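Local structure of dally-like, isoform A (Drosophila melanogaster, 6XTZ) at residues Q18-D23 with T55-Q60. The protein is a glypican, probably a cell-surface heparan sulfate proteoglycan, that binds Wnt and Hedgehog proteins and shields the Wnt lipid to allow signalling at a distance. The protein carries 5 engineered substitutions. Sequence-based numbering, arbitrary orientation.
Sequences QARGID and TRMAMQ
Arg20 and Met57 cross obliquely, the guanidinium of the arginine presenting its edge to the thioether sulfur. Met57 SD lies near the guanidinium plane, 3.3 Å from Arg20 NH1, and the N-H···S angle of 146° fits a weak hydrogen bond. The same NH1 also hydrogen-bonds the carbonyl oxygen of His235, so the sulfur shares this nitrogen with a backbone acceptor. The chain, extended from CG to NE, runs by the thioether, with Arg20 CD 3.7 Å from Met57 SD. Ile22 meets the methionine at about a right angle, its CD1 4.0 Å from Met57 SD. Between Arg20 and Ile22 the backbone turns through a Schellman motif that ends helix 14-19. Gly21 is its C-prime residue, with positive phi (92°), and its N bonds Gln18 O; a CB at these backbone angles would be jammed against the carbonyl oxygen of Arg20, which calls for glycine. The turn thus sets both side chains against helix 51-110, the long helix of this glypican core, while helix 236-239 adds Cys239 beside Met57 and Ala238 beside Arg20. Arg56 runs past Ile22 in the opposite direction, with its CD 3.6 Å from Ile22 CG1. The bend at chi3 (-85°) places Arg56 NE 3.6 Å from Gly21 O, and that oxygen approaches the guanidinium obliquely. An alanine in place of Arg56 would probably leave a gap beside Ile22 CG1 where Arg56 CD had packed, and Glu26 without its weak, long ion pair. On the next turn of the helix, the end of the Gln60 side chain lies near the Arg20 carbonyl.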
ATOM      1  N   GLN A  18      -4.646  13.732 -40.744  1.00 66.75           N
ATOM      2  CA  GLN A  18      -6.076  13.446 -40.783  1.00 70.34           C
ATOM      3  C   GLN A  18      -6.469  12.413 -39.736  1.00 73.10           C
ATOM      4  O   GLN A  18      -7.576  12.477 -39.188  1.00 74.89           O
ATOM      5  CB  GLN A  18      -6.480  12.970 -42.179  1.00 74.65           C
ATOM      6  CG  GLN A  18      -6.349  14.033 -43.258  1.00 78.82           C
ATOM      7  CD  GLN A  18      -6.743  13.530 -44.633  1.00 80.19           C
ATOM      8  OE1 GLN A  18      -6.989  12.340 -44.826  1.00 84.07           O
ATOM      9  NE2 GLN A  18      -6.806  14.439 -45.599  1.00 76.51           N
ATOM     10  N   ALA A  19      -5.583  11.457 -39.446  1.00 70.94           N
ATOM     11  CA  ALA A  19      -5.849  10.491 -38.388  1.00 67.60           C
ATOM     12  C   ALA A  19      -5.816  11.129 -37.007  1.00 69.07           C
ATOM     13  O   ALA A  19      -6.405  10.580 -36.069  1.00 73.86           O
ATOM     14  CB  ALA A  19      -4.841   9.343 -38.455  1.00 64.04           C
ATOM     15  N   ARG A  20      -5.146  12.269 -36.861  1.00 62.42           N
ATOM     16  CA  ARG A  20      -5.065  12.977 -35.592  1.00 59.97           C
ATOM     17  C   ARG A  20      -6.180  13.998 -35.415  1.00 63.69           C
ATOM     18  O   ARG A  20      -6.133  14.792 -34.470  1.00 71.27           O
ATOM     19  CB  ARG A  20      -3.699  13.658 -35.460  1.00 57.15           C
ATOM     20  CG  ARG A  20      -2.534  12.684 -35.380  1.00 59.03           C
ATOM     21  CD  ARG A  20      -1.195  13.401 -35.479  1.00 57.46           C
ATOM     22  NE  ARG A  20      -0.070  12.475 -35.379  1.00 53.21           N
ATOM     23  CZ  ARG A  20       1.203  12.831 -35.512  1.00 50.79           C
ATOM     24  NH1 ARG A  20       1.518  14.096 -35.755  1.00 47.08           N
ATOM     25  NH2 ARG A  20       2.163  11.922 -35.406  1.00 44.96           N
ATOM     26  N   GLY A  21      -7.177  13.995 -36.295  1.00 57.16           N
ATOM     27  CA  GLY A  21      -8.303  14.898 -36.179  1.00 59.12           C
ATOM     28  C   GLY A  21      -8.165  16.211 -36.911  1.00 63.13           C
ATOM     29  O   GLY A  21      -9.033  17.078 -36.759  1.00 60.63           O
ATOM     30  N   ILE A  22      -7.107  16.391 -37.696  1.00 66.70           N
ATOM     31  CA  ILE A  22      -6.881  17.631 -38.430  1.00 69.71           C
ATOM     32  C   ILE A  22      -7.590  17.542 -39.774  1.00 80.22           C
ATOM     33  O   ILE A  22      -7.381  16.592 -40.538  1.00 84.39           O
ATOM     34  CB  ILE A  22      -5.378  17.893 -38.615  1.00 64.82           C
ATOM     35  CG1 ILE A  22      -4.662  17.882 -37.263  1.00 66.06           C
ATOM     36  CG2 ILE A  22      -5.153  19.214 -39.331  1.00 62.95           C
ATOM     37  CD1 ILE A  22      -3.162  18.045 -37.358  1.00 60.86           C
ATOM     38  N   ASP A  23      -8.429  18.533 -40.064  1.00 84.04           N
ATOM     39  CA  ASP A  23      -9.151  18.553 -41.327  1.00 87.48           C
ATOM     40  C   ASP A  23      -8.201  18.843 -42.484  1.00 83.93           C
ATOM     41  O   ASP A  23      -7.187  19.529 -42.329  1.00 81.11           O
ATOM     42  CB  ASP A  23     -10.267  19.598 -41.289  1.00 95.16           C
ATOM     43  CG  ASP A  23     -11.277  19.330 -40.189  1.00101.26           C
ATOM     44  OD1 ASP A  23     -11.519  18.145 -39.878  1.00102.62           O
ATOM     45  OD2 ASP A  23     -11.827  20.306 -39.636  1.00103.24           O
ATOM     46  N   THR A  55      -0.995  23.073 -31.983  1.00 47.50           N
ATOM     47  CA  THR A  55      -1.769  23.245 -30.757  1.00 46.85           C
ATOM     48  C   THR A  55      -2.763  22.106 -30.566  1.00 49.67           C
ATOM     49  O   THR A  55      -2.918  21.593 -29.451  1.00 47.37           O
ATOM     50  CB  THR A  55      -2.491  24.593 -30.773  1.00 48.30           C
ATOM     51  OG1 THR A  55      -1.531  25.648 -30.913  1.00 53.85           O
ATOM     52  CG2 THR A  55      -3.273  24.797 -29.483  1.00 46.53           C
ATOM     53  N   ARG A  56      -3.441  21.692 -31.640  1.00 51.40           N
ATOM     54  CA  ARG A  56      -4.383  20.581 -31.541  1.00 51.64           C
ATOM     55  C   ARG A  56      -3.681  19.305 -31.093  1.00 51.99           C
ATOM     56  O   ARG A  56      -4.117  18.640 -30.147  1.00 53.56           O
ATOM     57  CB  ARG A  56      -5.090  20.365 -32.881  1.00 55.75           C
ATOM     58  CG  ARG A  56      -5.815  19.030 -32.979  1.00 56.37           C
ATOM     59  CD  ARG A  56      -6.522  18.855 -34.315  1.00 61.64           C
ATOM     60  NE  ARG A  56      -7.847  19.469 -34.329  1.00 67.63           N
ATOM     61  CZ  ARG A  56      -8.120  20.652 -34.870  1.00 76.68           C
ATOM     62  NH1 ARG A  56      -7.159  21.360 -35.446  1.00 75.41           N
ATOM     63  NH2 ARG A  56      -9.358  21.127 -34.835  1.00 83.65           N
ATOM     64  N   MET A  57      -2.585  18.949 -31.765  1.00 52.40           N
ATOM     65  CA  MET A  57      -1.836  17.759 -31.385  1.00 47.86           C
ATOM     66  C   MET A  57      -1.196  17.898 -30.010  1.00 50.75           C
ATOM     67  O   MET A  57      -0.953  16.883 -29.349  1.00 52.02           O
ATOM     68  CB  MET A  57      -0.772  17.454 -32.438  1.00 50.21           C
ATOM     69  CG  MET A  57      -1.336  17.226 -33.833  1.00 50.22           C
ATOM     70  SD  MET A  57      -0.062  16.878 -35.062  1.00 52.12           S
ATOM     71  CE  MET A  57       0.862  18.410 -35.043  1.00 48.04           C
ATOM     72  N   ALA A  58      -0.927  19.126 -29.561  1.00 49.42           N
ATOM     73  CA  ALA A  58      -0.371  19.320 -28.226  1.00 43.27           C
ATOM     74  C   ALA A  58      -1.392  18.975 -27.152  1.00 47.43           C
ATOM     75  O   ALA A  58      -1.096  18.218 -26.218  1.00 48.36           O
ATOM     76  CB  ALA A  58       0.120  20.756 -28.056  1.00 46.09           C
ATOM     77  N   MET A  59      -2.600  19.528 -27.259  1.00 45.51           N
ATOM     78  CA  MET A  59      -3.632  19.215 -26.281  1.00 45.76           C
ATOM     79  C   MET A  59      -4.082  17.764 -26.393  1.00 47.48           C
ATOM     80  O   MET A  59      -4.538  17.182 -25.404  1.00 47.26           O
ATOM     81  CB  MET A  59      -4.812  20.170 -26.445  1.00 53.17           C
ATOM     82  CG  MET A  59      -4.424  21.637 -26.326  1.00 58.79           C
ATOM     83  SD  MET A  59      -5.798  22.775 -26.582  1.00 62.52           S
ATOM     84  CE  MET A  59      -6.271  22.366 -28.259  1.00 64.06           C
ATOM     85  N   GLN A  60      -3.947  17.162 -27.577  1.00 48.99           N
ATOM     86  CA  GLN A  60      -4.285  15.751 -27.732  1.00 50.40           C
ATOM     87  C   GLN A  60      -3.312  14.860 -26.969  1.00 50.36           C
ATOM     88  O   GLN A  60      -3.727  13.894 -26.319  1.00 54.87           O
ATOM     89  CB  GLN A  60      -4.306  15.378 -29.214  1.00 52.71           C
ATOM     90  CG  GLN A  60      -4.490  13.893 -29.479  1.00 59.58           C
ATOM     91  CD  GLN A  60      -4.446  13.556 -30.956  1.00 71.30           C
ATOM     92  OE1 GLN A  60      -4.762  14.388 -31.808  1.00 72.51           O
ATOM     93  NE2 GLN A  60      -4.044  12.328 -31.269  1.00 74.91           N
TER